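Local coordinates for protein computational Design of Enzyme (Synthetic construct, PDB 3TP4) that is a computationally designed enzyme, probably meant to carry an activated serine in a catalytic triad on a glycosyl hydrolase family 26 TIM-barrel scaffold, at residues I91-D102 against D150-D161; A371-P380 against T392-T400. All blocks are in the same frame, centred on the assembly; numbering follows the deposited sequence.

In the fold
From the N terminus the chain first winds the barrel of parallel strands. Contact 1 pairs helix 87-104 with the end of helix 141-157 and the loop that follows it, closing a loop of 47 residues that includes strand 107-113; the two helices lie outside the barrel wall, close to strands 66-70, 107-113 and 168-174. The barrel is complete before contact 2 begins: 371-380 pairs with 392-400 across only 11 residues, in the immunoglobulin-like sandwich. Contacts 1 and 2 therefore run in series, neither nested nor crossed, with centres about 31 Å apart and nearest atoms about 15 Å apart. Contact 2 also helps join the two parts, since His-376 and Arg-396 reach residues of helix 190-207.

Contact 1: residues I91-D102 against D150-D161; sequences IALFADYIRKAD and DIAELADASRRD
Leu-154 pushes as a knob into a hole lined by Ile-91, Phe-94, Ala-95 and Ile-98, where two neighbouring outer helices of the TIM barrel pack with axes 9.1 Å apart and crossing at -40°. Its CD2 lies over one face of the Phe-94 ring, a CH-pi contact 3.7 Å from the centroid, while CD1 presses on CB and CG of the same residue. Outside the pair, Trp-69 meets the same ring edge-to-face. One step on, the small CB atoms of Ala-95 and Ala-157 meet at 3.8 Å and let the backbones close in. Ser-158, just past the helix end, turns OG back to the O of Leu-154, and Ile-98 CD1 rests against that hydroxyl.

Arg-99 carries the polar end. From CB the chain leaves beside the backbone N; CG and CD then run along the carbonyl O of Arg-159, and a bend at chi3 (41°) brings the guanidinium round to the loop. There NH1 gives a hydrogen bond to Arg-159 O, 2.8 Å, in the carbonyl plane and on a lone pair. NH1 and NH2 both grip Asp-161 OD1, NH2 at 2.6 Å, with guanidinium and carboxylate planes 46° apart. Putting a leucine here would probably leave the Asp-161 carboxylate without its cationic mate and the loop after helix 141-157 less firmly held. Asp-102 and Arg-160 add a second, weaker salt bridge, OD1 to NH1 at 3.3 Å. The contact thus changes from hydrocarbon packing to charge pairing along its length, with arginines supplied by both segments, so electrostatics probably help to fix the loop where helical packing has ended.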
loop_
_atom_site.group_PDB
_atom_site.type_symbol
_atom_site.label_atom_id
_atom_site.label_comp_id
_atom_site.label_asym_id
_atom_site.label_seq_id
_atom_site.Cartn_x
_atom_site.Cartn_y
_atom_site.Cartn_z
ATOM N N ILE A 91 18.100 -1.850 8.319
ATOM C CA ILE A 91 16.905 -2.631 8.627
ATOM C C ILE A 91 16.686 -2.768 10.130
ATOM O O ILE A 91 15.543 -2.748 10.605
ATOM C CB ILE A 91 16.954 -4.038 7.985
ATOM C CG1 ILE A 91 16.706 -3.953 6.478
ATOM C CG2 ILE A 91 15.932 -4.970 8.631
ATOM C CD1 ILE A 91 16.828 -5.296 5.780
ATOM N N ALA A 92 17.777 -2.901 10.881
ATOM C CA ALA A 92 17.680 -2.993 12.334
ATOM C C ALA A 92 17.216 -1.668 12.939
ATOM O O ALA A 92 16.448 -1.652 13.902
ATOM C CB ALA A 92 19.013 -3.427 12.943
ATOM N N LEU A 93 17.694 -0.565 12.370
ATOM C CA LEU A 93 17.263 0.770 12.769
ATOM C C LEU A 93 15.768 0.973 12.453
ATOM O O LEU A 93 14.995 1.414 13.306
ATOM C CB LEU A 93 18.092 1.823 12.036
ATOM C CG LEU A 93 19.543 2.011 12.497
ATOM C CD1 LEU A 93 20.291 2.918 11.538
ATOM C CD2 LEU A 93 19.592 2.574 13.911
ATOM N N PHE A 94 15.391 0.654 11.219
ATOM C CA PHE A 94 14.001 0.718 10.764
ATOM C C PHE A 94 13.158 -0.020 11.791
ATOM O O PHE A 94 12.207 0.531 12.350
ATOM C CB PHE A 94 13.894 0.059 9.385
ATOM C CG PHE A 94 12.678 0.464 8.589
ATOM C CD1 PHE A 94 11.556 1.003 9.206
ATOM C CD2 PHE A 94 12.658 0.292 7.212
ATOM C CE1 PHE A 94 10.428 1.369 8.457
ATOM C CE2 PHE A 94 11.536 0.651 6.453
ATOM C CZ PHE A 94 10.423 1.189 7.079
ATOM N N ALA A 95 13.545 -1.260 12.075
ATOM C CA ALA A 95 12.823 -2.090 13.029
ATOM C C ALA A 95 12.768 -1.459 14.408
ATOM O O ALA A 95 11.766 -1.586 15.112
ATOM C CB ALA A 95 13.444 -3.483 13.112
ATOM N N ASP A 96 13.856 -0.807 14.805
ATOM C CA ASP A 96 13.918 -0.168 16.116
ATOM C C ASP A 96 12.899 0.975 16.226
ATOM O O ASP A 96 12.196 1.108 17.229
ATOM C CB ASP A 96 15.328 0.364 16.381
ATOM C CG ASP A 96 15.447 1.063 17.727
ATOM O OD1 ASP A 96 15.140 0.426 18.756
ATOM O OD2 ASP A 96 15.827 2.255 17.750
ATOM N N TYR A 97 12.826 1.792 15.186
ATOM C CA TYR A 97 11.887 2.908 15.157
ATOM C C TYR A 97 10.435 2.431 15.105
ATOM O O TYR A 97 9.546 3.088 15.649
ATOM C CB TYR A 97 12.194 3.820 13.974
ATOM C CG TYR A 97 13.300 4.821 14.238
ATOM C CD1 TYR A 97 14.425 4.474 14.985
ATOM C CD2 TYR A 97 13.226 6.111 13.728
ATOM C CE1 TYR A 97 15.438 5.391 15.216
ATOM C CE2 TYR A 97 14.223 7.029 13.956
ATOM C CZ TYR A 97 15.329 6.667 14.699
ATOM O OH TYR A 97 16.317 7.597 14.916
ATOM N N ILE A 98 10.198 1.293 14.454
ATOM C CA ILE A 98 8.862 0.692 14.410
ATOM C C ILE A 98 8.489 0.184 15.793
ATOM O O ILE A 98 7.348 0.334 16.240
ATOM C CB ILE A 98 8.785 -0.479 13.385
ATOM C CG1 ILE A 98 8.650 0.061 11.960
ATOM C CG2 ILE A 98 7.612 -1.411 13.700
ATOM C CD1 ILE A 98 8.824 -1.003 10.872
ATOM N N ARG A 99 9.459 -0.421 16.477
ATOM C CA ARG A 99 9.243 -0.901 17.844
ATOM C C ARG A 99 8.910 0.262 18.787
ATOM O O ARG A 99 8.006 0.169 19.627
ATOM C CB ARG A 99 10.489 -1.652 18.345
ATOM C CG ARG A 99 10.574 -3.102 17.873
ATOM C CD ARG A 99 11.992 -3.686 17.982
ATOM N NE ARG A 99 12.668 -3.293 19.218
ATOM C CZ ARG A 99 12.378 -3.785 20.418
ATOM N NH1 ARG A 99 11.427 -4.705 20.554
ATOM N NH2 ARG A 99 13.045 -3.360 21.488
ATOM N N LYS A 100 9.655 1.352 18.641
ATOM C CA LYS A 100 9.450 2.545 19.455
ATOM C C LYS A 100 8.056 3.124 19.235
ATOM O O LYS A 100 7.410 3.595 20.179
ATOM C CB LYS A 100 10.522 3.587 19.138
ATOM C CG LYS A 100 11.862 3.305 19.836
ATOM C CD LYS A 100 12.999 4.137 19.268
ATOM C CE LYS A 100 14.284 3.979 20.134
ATOM N NZ LYS A 100 15.515 4.346 19.368
ATOM N N ALA A 101 7.593 3.075 17.987
ATOM C CA ALA A 101 6.290 3.628 17.652
ATOM C C ALA A 101 5.219 2.751 18.264
ATOM O O ALA A 101 4.230 3.241 18.810
ATOM C CB ALA A 101 6.119 3.706 16.136
ATOM N N ASP A 102 5.415 1.439 18.168
ATOM C CA ASP A 102 4.489 0.499 18.766
ATOM C C ASP A 102 4.444 0.738 20.275
ATOM O O ASP A 102 3.378 0.695 20.882
ATOM C CB ASP A 102 4.920 -0.949 18.487
ATOM C CG ASP A 102 4.030 -1.964 19.184
ATOM O OD1 ASP A 102 2.875 -2.157 18.747
ATOM O OD2 ASP A 102 4.482 -2.576 20.171
ATOM N N ASP A 150 14.512 -8.186 1.542
ATOM C CA ASP A 150 14.841 -7.190 2.549
ATOM C C ASP A 150 13.586 -6.773 3.310
ATOM O O ASP A 150 13.607 -6.593 4.528
ATOM C CB ASP A 150 15.481 -5.967 1.889
ATOM C CG ASP A 150 16.929 -6.208 1.497
ATOM O OD1 ASP A 150 17.536 -7.157 2.036
ATOM O OD2 ASP A 150 17.457 -5.442 0.659
ATOM N N ILE A 151 12.482 -6.620 2.588
ATOM C CA ILE A 151 11.230 -6.241 3.232
ATOM C C ILE A 151 10.779 -7.356 4.169
ATOM O O ILE A 151 10.307 -7.098 5.280
ATOM C CB ILE A 151 10.145 -5.891 2.178
ATOM C CG1 ILE A 151 10.507 -4.561 1.500
ATOM C CG2 ILE A 151 8.751 -5.819 2.820
ATOM C CD1 ILE A 151 9.644 -4.223 0.298
ATOM N N ALA A 152 10.938 -8.603 3.731
ATOM C CA ALA A 152 10.585 -9.737 4.575
ATOM C C ALA A 152 11.458 -9.737 5.842
ATOM O O ALA A 152 10.996 -10.072 6.938
ATOM C CB ALA A 152 10.734 -11.049 3.806
ATOM N N GLU A 153 12.718 -9.351 5.681
ATOM C CA GLU A 153 13.641 -9.242 6.815
ATOM C C GLU A 153 13.144 -8.201 7.812
ATOM O O GLU A 153 13.163 -8.413 9.023
ATOM C CB GLU A 153 15.031 -8.838 6.314
ATOM C CG GLU A 153 15.841 -9.976 5.717
ATOM C CD GLU A 153 16.435 -10.879 6.781
ATOM O OE1 GLU A 153 16.214 -10.606 7.981
ATOM O OE2 GLU A 153 17.123 -11.859 6.418
ATOM N N LEU A 154 12.701 -7.064 7.288
ATOM C CA LEU A 154 12.185 -5.991 8.137
ATOM C C LEU A 154 10.957 -6.475 8.888
ATOM O O LEU A 154 10.826 -6.270 10.098
ATOM C CB LEU A 154 11.820 -4.769 7.295
ATOM C CG LEU A 154 11.055 -3.682 8.066
ATOM C CD1 LEU A 154 11.963 -3.013 9.088
ATOM C CD2 LEU A 154 10.456 -2.656 7.115
ATOM N N ALA A 155 10.052 -7.116 8.156
ATOM C CA ALA A 155 8.849 -7.662 8.756
ATOM C C ALA A 155 9.206 -8.541 9.953
ATOM O O ALA A 155 8.651 -8.376 11.039
ATOM C CB ALA A 155 8.050 -8.456 7.719
ATOM N N ASP A 156 10.138 -9.473 9.757
ATOM C CA ASP A 156 10.477 -10.421 10.822
ATOM C C ASP A 156 11.185 -9.763 12.017
ATOM O O ASP A 156 11.069 -10.234 13.154
ATOM C CB ASP A 156 11.316 -11.584 10.279
ATOM C CG ASP A 156 11.684 -12.598 11.363
ATOM O OD1 ASP A 156 10.772 -13.282 11.876
ATOM O OD2 ASP A 156 12.885 -12.712 11.699
ATOM N N ALA A 157 11.913 -8.681 11.759
ATOM C CA ALA A 157 12.620 -7.953 12.819
ATOM C C ALA A 157 11.708 -7.019 13.633
ATOM O O ALA A 157 12.038 -6.621 14.754
ATOM C CB ALA A 157 13.795 -7.173 12.228
ATOM N N SER A 158 10.561 -6.661 13.072
ATOM C CA SER A 158 9.631 -5.776 13.777
ATOM C C SER A 158 8.847 -6.548 14.825
ATOM O O SER A 158 7.690 -6.918 14.614
ATOM C CB SER A 158 8.693 -5.079 12.790
ATOM O OG SER A 158 9.450 -4.291 11.885
ATOM N N ARG A 159 9.503 -6.791 15.956
ATOM C CA ARG A 159 8.948 -7.582 17.044
ATOM C C ARG A 159 9.082 -6.823 18.354
ATOM O O ARG A 159 10.084 -6.154 18.589
ATOM C CB ARG A 159 9.708 -8.901 17.183
ATOM C CG ARG A 159 9.543 -9.858 16.006
ATOM C CD ARG A 159 10.309 -11.158 16.251
ATOM N NE ARG A 159 10.119 -12.126 15.170
ATOM C CZ ARG A 159 9.260 -13.141 15.209
ATOM N NH1 ARG A 159 8.501 -13.341 16.279
ATOM N NH2 ARG A 159 9.166 -13.967 14.174
ATOM N N ARG A 160 8.067 -6.932 19.202
ATOM C CA ARG A 160 8.152 -6.392 20.545
ATOM C C ARG A 160 9.165 -7.185 21.369
ATOM O O ARG A 160 9.619 -8.253 20.950
ATOM C CB ARG A 160 6.780 -6.410 21.204
ATOM C CG ARG A 160 5.744 -5.646 20.399
ATOM C CD ARG A 160 4.597 -5.176 21.266
ATOM N NE ARG A 160 3.507 -6.139 21.325
ATOM C CZ ARG A 160 2.244 -5.841 21.045
ATOM N NH1 ARG A 160 1.921 -4.605 20.686
ATOM N NH2 ARG A 160 1.306 -6.777 21.124
ATOM N N ASP A 161 9.519 -6.656 22.537
ATOM C CA ASP A 161 10.527 -7.278 23.388
ATOM C C ASP A 161 10.131 -8.699 23.750
ATOM O O ASP A 161 10.977 -9.585 23.861
ATOM C CB ASP A 161 10.736 -6.458 24.664
ATOM C CG ASP A 161 11.319 -5.086 24.388
ATOM O OD1 ASP A 161 11.967 -4.909 23.334
ATOM O OD2 ASP A 161 11.138 -4.185 25.234
#

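Contact 2: residues A371-P380 against T392-T400; sequences AQPVVHIASP and TVRVRVGGT
An antiparallel strand pair with a classic beta bulge joins 374-379, the outermost strand on one side of its sheet, to 392-398 in the immunoglobulin-like domain. Hydrogen-bonded pairs Val-374 with Gly-398 and His-376 with Arg-396 each exchange two backbone bonds; beyond Ile-377 the register slips by one, and Ala-378 and Ser-379 both face Arg-394, whose O receives weak bonds from both their N atoms.

One face is apolar. Val-375 CG2 touches both Val-395 CG1, at 3.6 Å, and Val-397 CG2, while Ile-377 CG1 touches Val-395 CG2; strands 446-453 and 456-466 cover this side as the interior of the sandwich. The face bearing His-376 and Arg-396 looks to the barrel domain. With its CG between backbone N and carbonyl carbon (chi1 60°), the His-376 ring lies across its neighbour, and Arg-396 CB makes a CH-pi contact over the ring face, 3.9 Å from the centroid. Both imidazole nitrogens are bonded to barrel glutamates, NE2 to Glu-202 and ND1 to Glu-195, and the guanidinium of Arg-396 pairs with Asp-206, so this strand pair forms part of the domain interface.

At the bulge, Ser-379 OG donates to Thr-392 O at 3.0 Å and accepts from Arg-394 NH1, also at 3.0 Å, lying only 8° out of the guanidinium plane.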
loop_
_atom_site.group_PDB
_atom_site.type_symbol
_atom_site.label_atom_id
_atom_site.label_comp_id
_atom_site.label_asym_id
_atom_site.label_seq_id
_atom_site.Cartn_x
_atom_site.Cartn_y
_atom_site.Cartn_z
ATOM N N ALA A 371 -8.945 -18.362 3.087
ATOM C CA ALA A 371 -8.440 -17.664 1.901
ATOM C C ALA A 371 -9.307 -17.956 0.679
ATOM O O ALA A 371 -9.789 -19.074 0.514
ATOM C CB ALA A 371 -6.998 -18.069 1.628
ATOM N N GLN A 372 -9.525 -16.962 -0.171
ATOM C CA GLN A 372 -10.329 -17.211 -1.364
ATOM C C GLN A 372 -9.471 -17.821 -2.471
ATOM O O GLN A 372 -8.381 -17.329 -2.764
ATOM C CB GLN A 372 -11.083 -15.954 -1.836
ATOM C CG GLN A 372 -10.213 -14.763 -2.236
ATOM C CD GLN A 372 -11.018 -13.460 -2.403
ATOM O OE1 GLN A 372 -10.972 -12.569 -1.540
ATOM N NE2 GLN A 372 -11.751 -13.347 -3.518
ATOM N N PRO A 373 -9.942 -18.926 -3.063
ATOM C CA PRO A 373 -9.203 -19.488 -4.202
ATOM C C PRO A 373 -9.074 -18.432 -5.310
ATOM O O PRO A 373 -10.022 -17.695 -5.573
ATOM C CB PRO A 373 -10.092 -20.647 -4.653
ATOM C CG PRO A 373 -10.828 -21.056 -3.401
ATOM C CD PRO A 373 -11.093 -19.761 -2.674
ATOM N N VAL A 374 -7.904 -18.344 -5.933
ATOM C CA VAL A 374 -7.680 -17.355 -6.982
ATOM C C VAL A 374 -6.811 -17.934 -8.103
ATOM O O VAL A 374 -5.922 -18.744 -7.852
ATOM C CB VAL A 374 -7.029 -16.071 -6.392
ATOM C CG1 VAL A 374 -5.647 -16.377 -5.821
ATOM C CG2 VAL A 374 -6.961 -14.971 -7.436
ATOM N N VAL A 375 -7.092 -17.550 -9.345
ATOM C CA VAL A 375 -6.204 -17.895 -10.443
ATOM C C VAL A 375 -5.858 -16.628 -11.219
ATOM O O VAL A 375 -6.724 -15.798 -11.513
ATOM C CB VAL A 375 -6.761 -19.029 -11.360
ATOM C CG1 VAL A 375 -8.108 -18.641 -11.999
ATOM C CG2 VAL A 375 -5.744 -19.407 -12.443
ATOM N N HIS A 376 -4.579 -16.452 -11.513
ATOM C CA HIS A 376 -4.178 -15.367 -12.398
ATOM C C HIS A 376 -2.954 -15.758 -13.221
ATOM O O HIS A 376 -2.151 -16.607 -12.820
ATOM C CB HIS A 376 -3.949 -14.048 -11.630
ATOM C CG HIS A 376 -2.893 -14.132 -10.577
ATOM N ND1 HIS A 376 -1.635 -13.595 -10.741
ATOM C CD2 HIS A 376 -2.919 -14.663 -9.328
ATOM C CE1 HIS A 376 -0.924 -13.806 -9.645
ATOM N NE2 HIS A 376 -1.681 -14.449 -8.773
ATOM N N ILE A 377 -2.840 -15.145 -14.390
ATOM C CA ILE A 377 -1.725 -15.399 -15.291
ATOM C C ILE A 377 -0.645 -14.353 -15.054
ATOM O O ILE A 377 -0.800 -13.201 -15.447
ATOM C CB ILE A 377 -2.188 -15.341 -16.772
ATOM C CG1 ILE A 377 -3.230 -16.436 -17.040
ATOM C CG2 ILE A 377 -0.981 -15.482 -17.704
ATOM C CD1 ILE A 377 -4.103 -16.216 -18.323
ATOM N N ALA A 378 0.438 -14.755 -14.396
ATOM C CA ALA A 378 1.522 -13.833 -14.057
ATOM C C ALA A 378 2.315 -13.435 -15.290
ATOM O O ALA A 378 2.892 -12.346 -15.336
ATOM C CB ALA A 378 2.460 -14.465 -13.025
ATOM N N SER A 379 2.382 -14.339 -16.264
ATOM C CA SER A 379 2.991 -14.013 -17.548
ATOM C C SER A 379 2.428 -14.887 -18.650
ATOM O O SER A 379 2.297 -16.107 -18.491
ATOM C CB SER A 379 4.525 -14.115 -17.478
ATOM O OG SER A 379 4.944 -15.444 -17.263
ATOM N N PRO A 380 2.067 -14.266 -19.782
ATOM C CA PRO A 380 2.174 -12.821 -20.009
ATOM C C PRO A 380 1.028 -12.066 -19.330
ATOM O O PRO A 380 -0.114 -12.509 -19.395
ATOM C CB PRO A 380 2.058 -12.707 -21.535
ATOM C CG PRO A 380 1.246 -13.874 -21.933
ATOM C CD PRO A 380 1.596 -14.982 -20.980
ATOM N N THR A 392 7.527 -17.888 -21.685
ATOM C CA THR A 392 7.030 -18.796 -20.662
ATOM C C THR A 392 5.703 -18.294 -20.119
ATOM O O THR A 392 5.618 -17.156 -19.675
ATOM C CB THR A 392 8.025 -18.908 -19.504
ATOM O OG1 THR A 392 9.290 -19.317 -20.020
ATOM C CG2 THR A 392 7.549 -19.928 -18.482
ATOM N N VAL A 393 4.676 -19.139 -20.174
ATOM C CA VAL A 393 3.404 -18.835 -19.534
ATOM C C VAL A 393 3.497 -19.266 -18.075
ATOM O O VAL A 393 3.904 -20.396 -17.773
ATOM C CB VAL A 393 2.227 -19.581 -20.186
ATOM C CG1 VAL A 393 0.948 -19.292 -19.428
ATOM C CG2 VAL A 393 2.068 -19.191 -21.662
ATOM N N ARG A 394 3.145 -18.361 -17.170
ATOM C CA ARG A 394 3.153 -18.678 -15.745
ATOM C C ARG A 394 1.772 -18.411 -15.187
ATOM O O ARG A 394 1.249 -17.311 -15.319
ATOM C CB ARG A 394 4.163 -17.800 -14.997
ATOM C CG ARG A 394 5.620 -18.055 -15.375
ATOM C CD ARG A 394 6.553 -17.013 -14.721
ATOM N NE ARG A 394 7.950 -17.255 -15.074
ATOM C CZ ARG A 394 8.533 -16.797 -16.181
ATOM N NH1 ARG A 394 7.848 -16.052 -17.042
ATOM N NH2 ARG A 394 9.804 -17.083 -16.425
ATOM N N VAL A 395 1.189 -19.422 -14.558
ATOM C CA VAL A 395 -0.086 -19.263 -13.886
ATOM C C VAL A 395 0.062 -19.545 -12.391
ATOM O O VAL A 395 0.651 -20.558 -11.983
ATOM C CB VAL A 395 -1.152 -20.216 -14.467
ATOM C CG1 VAL A 395 -2.465 -20.067 -13.690
ATOM C CG2 VAL A 395 -1.366 -19.940 -15.975
ATOM N N ARG A 396 -0.474 -18.636 -11.588
ATOM C CA ARG A 396 -0.553 -18.804 -10.140
ATOM C C ARG A 396 -1.982 -19.230 -9.764
ATOM O O ARG A 396 -2.956 -18.547 -10.086
ATOM C CB ARG A 396 -0.174 -17.493 -9.441
ATOM C CG ARG A 396 -0.354 -17.463 -7.920
ATOM C CD ARG A 396 0.328 -18.621 -7.238
ATOM N NE ARG A 396 0.142 -18.593 -5.787
ATOM C CZ ARG A 396 0.630 -19.507 -4.952
ATOM N NH1 ARG A 396 1.336 -20.540 -5.416
ATOM N NH2 ARG A 396 0.414 -19.395 -3.651
ATOM N N VAL A 397 -2.103 -20.370 -9.101
ATOM C CA VAL A 397 -3.380 -20.749 -8.511
ATOM C C VAL A 397 -3.169 -20.827 -7.010
ATOM O O VAL A 397 -2.391 -21.656 -6.533
ATOM C CB VAL A 397 -3.863 -22.117 -9.012
ATOM C CG1 VAL A 397 -5.304 -22.351 -8.572
ATOM C CG2 VAL A 397 -3.737 -22.204 -10.523
ATOM N N GLY A 398 -3.857 -19.968 -6.267
ATOM C CA GLY A 398 -3.698 -19.929 -4.824
ATOM C C GLY A 398 -4.956 -20.287 -4.045
ATOM O O GLY A 398 -6.083 -20.192 -4.545
ATOM N N GLY A 399 -4.760 -20.695 -2.801
ATOM C CA GLY A 399 -5.868 -20.895 -1.891
ATOM C C GLY A 399 -6.633 -22.190 -2.080
ATOM O O GLY A 399 -7.679 -22.371 -1.476
ATOM N N THR A 400 -6.132 -23.100 -2.910
ATOM C CA THR A 400 -6.770 -24.418 -3.032
ATOM C C THR A 400 -5.742 -25.409 -3.545
ATOM O O THR A 400 -4.710 -24.996 -4.066
ATOM C CB THR A 400 -7.994 -24.372 -4.001
ATOM O OG1 THR A 400 -8.565 -25.680 -4.139
ATOM C CG2 THR A 400 -7.569 -23.863 -5.384
#